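Local coordinates for heme peroxidase (Bacteroides thetaiotaomicron, PDB 2GVK), which is a haem-dependent dye-decolorizing peroxidase that uses hydrogen peroxide to oxidise dyes and related substrates, at the interface of chains A and B. Sequence-based numbering; all coordinates share one arbitrary frame. Chains: chain A/B, Heme peroxidase.

The interface of chains A and B. Residues chain A 21, 157-160, 219; chain B 51, 54-55, 58-59.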
ATOM      1  N   GLN A  21     -17.922  -2.004  -6.270  1.00 19.45           N
ATOM      2  CA  GLN A  21     -18.426  -1.626  -4.957  1.00 19.50           C
ATOM      3  C   GLN A  21     -17.309  -1.088  -4.072  1.00 19.47           C
ATOM      4  O   GLN A  21     -16.254  -1.708  -3.934  1.00 19.49           O
ATOM      5  CB  GLN A  21     -19.103  -2.820  -4.280  1.00 19.46           C
ATOM      6  CG  GLN A  21     -19.892  -3.707  -5.230  1.00 19.35           C
ATOM      7  CD  GLN A  21     -19.769  -5.179  -4.890  1.00 19.24           C
ATOM      8  OE1 GLN A  21     -19.273  -5.535  -3.820  1.00 19.90           O
ATOM      9  NE2 GLN A  21     -20.219  -6.039  -5.796  1.00 18.69           N
ATOM     10  N   VAL A 157     -19.981 -14.550  -0.862  1.00 14.65           N
ATOM     11  CA  VAL A 157     -19.514 -13.556  -1.808  1.00 15.14           C
ATOM     12  C   VAL A 157     -20.642 -13.163  -2.718  1.00 15.93           C
ATOM     13  O   VAL A 157     -21.429 -14.014  -3.173  1.00 16.30           O
ATOM     14  CB  VAL A 157     -18.334 -14.102  -2.648  1.00 14.79           C
ATOM     15  CG1 VAL A 157     -18.042 -13.186  -3.861  1.00 16.69           C
ATOM     16  CG2 VAL A 157     -17.093 -14.283  -1.757  1.00 16.40           C
ATOM     17  N   ASP A 158     -20.779 -11.880  -2.962  1.00 16.53           N
ATOM     18  CA  ASP A 158     -21.794 -11.377  -3.850  0.60 16.99           C
ATOM     19  C   ASP A 158     -21.167 -10.540  -4.973  1.00 17.06           C
ATOM     20  O   ASP A 158     -20.100  -9.927  -4.781  1.00 16.80           O
ATOM     21  CB  ASP A 158     -22.777 -10.522  -3.077  0.60 17.21           C
ATOM     22  CG  ASP A 158     -23.937 -10.074  -3.924  0.60 19.47           C
ATOM     23  OD1 ASP A 158     -24.702 -10.947  -4.386  0.60 25.74           O
ATOM     24  OD2 ASP A 158     -24.084  -8.858  -4.134  0.60 23.18           O
ATOM     25  N   GLY A 159     -21.803 -10.541  -6.130  1.00 17.68           N
ATOM     26  CA  GLY A 159     -21.374  -9.697  -7.240  1.00 17.98           C
ATOM     27  C   GLY A 159     -20.627 -10.421  -8.353  1.00 17.96           C
ATOM     28  O   GLY A 159     -20.322  -9.818  -9.357  1.00 18.24           O
ATOM     29  N   THR A 160     -20.320 -11.713  -8.170  1.00 18.01           N
ATOM     30  CA  THR A 160     -19.525 -12.457  -9.181  1.00 17.93           C
ATOM     31  C   THR A 160     -20.263 -12.537 -10.535  1.00 17.80           C
ATOM     32  O   THR A 160     -19.637 -12.531 -11.592  1.00 18.09           O
ATOM     33  CB  THR A 160     -19.171 -13.856  -8.685  1.00 18.09           C
ATOM     34  OG1 THR A 160     -18.234 -13.746  -7.599  1.00 19.26           O
ATOM     35  CG2 THR A 160     -18.545 -14.685  -9.796  1.00 17.97           C
ATOM     36  N   ASP A 219     -16.934 -19.818  -3.696  1.00 16.96           N
ATOM     37  CA  ASP A 219     -17.771 -18.995  -4.604  1.00 16.93           C
ATOM     38  C   ASP A 219     -18.033 -19.666  -5.965  1.00 17.00           C
ATOM     39  O   ASP A 219     -18.487 -19.018  -6.881  1.00 17.27           O
ATOM     40  CB  ASP A 219     -17.130 -17.615  -4.822  1.00 17.09           C
ATOM     41  CG  ASP A 219     -18.066 -16.631  -5.565  1.00 18.62           C
ATOM     42  OD1 ASP A 219     -19.283 -16.614  -5.270  1.00 19.84           O
ATOM     43  OD2 ASP A 219     -17.562 -15.848  -6.415  1.00 20.13           O
TER
ATOM     44  N   ALA B  51     -16.186 -16.974 -15.712  1.00 11.98           N
ATOM     45  CA  ALA B  51     -16.839 -16.896 -14.389  1.00 12.14           C
ATOM     46  C   ALA B  51     -15.831 -17.083 -13.237  1.00 12.08           C
ATOM     47  O   ALA B  51     -15.917 -16.419 -12.202  1.00 11.98           O
ATOM     48  CB  ALA B  51     -17.941 -17.935 -14.283  1.00 12.03           C
ATOM     49  N   ARG B  54     -13.980 -13.923 -13.065  1.00 11.07           N
ATOM     50  CA  ARG B  54     -14.861 -12.900 -12.463  1.00 11.33           C
ATOM     51  C   ARG B  54     -14.893 -13.036 -10.959  1.00 11.67           C
ATOM     52  O   ARG B  54     -14.896 -12.058 -10.252  1.00 11.86           O
ATOM     53  CB  ARG B  54     -16.290 -13.006 -13.008  1.00 11.37           C
ATOM     54  CG  ARG B  54     -16.531 -12.287 -14.288  1.00 12.96           C
ATOM     55  CD  ARG B  54     -18.040 -12.134 -14.561  1.00 14.65           C
ATOM     56  NE  ARG B  54     -18.662 -13.409 -14.930  1.00 16.85           N
ATOM     57  CZ  ARG B  54     -18.563 -13.978 -16.139  1.00 19.45           C
ATOM     58  NH1 ARG B  54     -17.883 -13.383 -17.109  1.00 21.42           N
ATOM     59  NH2 ARG B  54     -19.156 -15.139 -16.381  1.00 20.26           N
ATOM     60  N   SER B  55     -14.999 -14.272 -10.484  1.00 11.96           N
ATOM     61  CA  SER B  55     -15.047 -14.537  -9.059  1.00 12.54           C
ATOM     62  C   SER B  55     -13.790 -14.005  -8.353  1.00 12.48           C
ATOM     63  O   SER B  55     -13.880 -13.228  -7.378  1.00 12.36           O
ATOM     64  CB  SER B  55     -15.217 -16.035  -8.809  1.00 12.83           C
ATOM     65  OG  SER B  55     -15.203 -16.326  -7.422  1.00 14.56           O
ATOM     66  N   ASN B  58     -13.702 -10.148  -8.482  1.00 11.10           N
ATOM     67  CA  ASN B  58     -14.731  -9.594  -7.623  1.00 10.97           C
ATOM     68  C   ASN B  58     -14.295  -9.671  -6.153  1.00 10.97           C
ATOM     69  O   ASN B  58     -14.427  -8.731  -5.413  1.00 11.39           O
ATOM     70  CB  ASN B  58     -16.045 -10.358  -7.835  1.00 11.00           C
ATOM     71  CG  ASN B  58     -17.137  -9.884  -6.946  1.00 12.35           C
ATOM     72  OD1 ASN B  58     -17.354  -8.698  -6.814  1.00 13.45           O
ATOM     73  ND2 ASN B  58     -17.880 -10.834  -6.333  1.00 14.05           N
ATOM     74  N   ARG B  59     -13.702 -10.804  -5.775  1.00 10.73           N
ATOM     75  CA  ARG B  59     -13.284 -11.029  -4.399  0.50 10.71           C
ATOM     76  C   ARG B  59     -12.027 -10.235  -4.039  1.00 10.99           C
ATOM     77  O   ARG B  59     -11.896  -9.756  -2.928  1.00 10.94           O
ATOM     78  CB  ARG B  59     -13.031 -12.517  -4.168  0.50 10.58           C
ATOM     79  CG  ARG B  59     -14.267 -13.391  -4.283  0.50 10.74           C
ATOM     80  CD  ARG B  59     -13.894 -14.873  -4.285  0.50 10.58           C
ATOM     81  NE  ARG B  59     -13.286 -15.280  -3.013  0.50 12.12           N
ATOM     82  CZ  ARG B  59     -12.653 -16.445  -2.802  0.50 13.97           C
ATOM     83  NH1 ARG B  59     -12.501 -17.315  -3.782  0.50 16.83           N
ATOM     84  NH2 ARG B  59     -12.150 -16.716  -1.605  0.50 15.61           N
TER
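B:Asn58, in helix 38-59 of chain B, presses its carboxamide into the loop A:Val157 to A:Thr160, part of the GXXDG haem-binding motif of DyP peroxidases, in which A:Asp158 is the distal aspartate. Two hydrogen bonds leave its ND2. One runs to the backbone carbonyl O of A:Asp158, not to its carboxylate, at 2.9 Å; it is nearly straight (174° at the hydrogen) and lies close to the amide plane of the asparagine, yet the donor stands above the carbonyl plane instead of on a lone pair. The second, to A:Thr160 OG1, is longer at 3.2 Å, more bent (145° at the hydrogen) and tilted from the amide plane. With CG anti to the backbone N (chi1 178°), B:Asn58 extends its amide from the helix towards the loop.

A second polar group centres on the carboxylate of A:Asp219. Its OD2 accepts from B:Ser55 OG across the interface at 2.6 Å, through the anti lone pair, and from A:Thr160 OG1 within chain A, through the syn lone pair. The threonine hydroxyl thus links both groups, receiving from B:Asn58 and donating to A:Asp219. B:Arg59 NE lies 5.5 Å from A:Asp219 OD2, too far for a salt bridge, though its charge may favour the ionised carboxylate.

Packing fills in around these bonds. The methyl CG2 of A:Thr160, anti to its backbone N, rests against B:Ser55 CA at 3.6 Å. A:Val157 packs its methyl CG1 against the amide nitrogen ND2 of B:Asn58 at 3.4 Å, tip to tip, and the same methyl touches CG of B:Arg59 at 3.8 Å, where the two side chains cross at about a right angle. An alanine in place of B:Asn58 would probably leave the A:Asp158 carbonyl and the A:Thr160 hydroxyl without this donor and open a gap beside A:Val157.

Together these contacts fit the helix of one copy against loops of the other, part of an interface that is not an exact two-fold; they may contribute to assembly and steady the haem-binding loop.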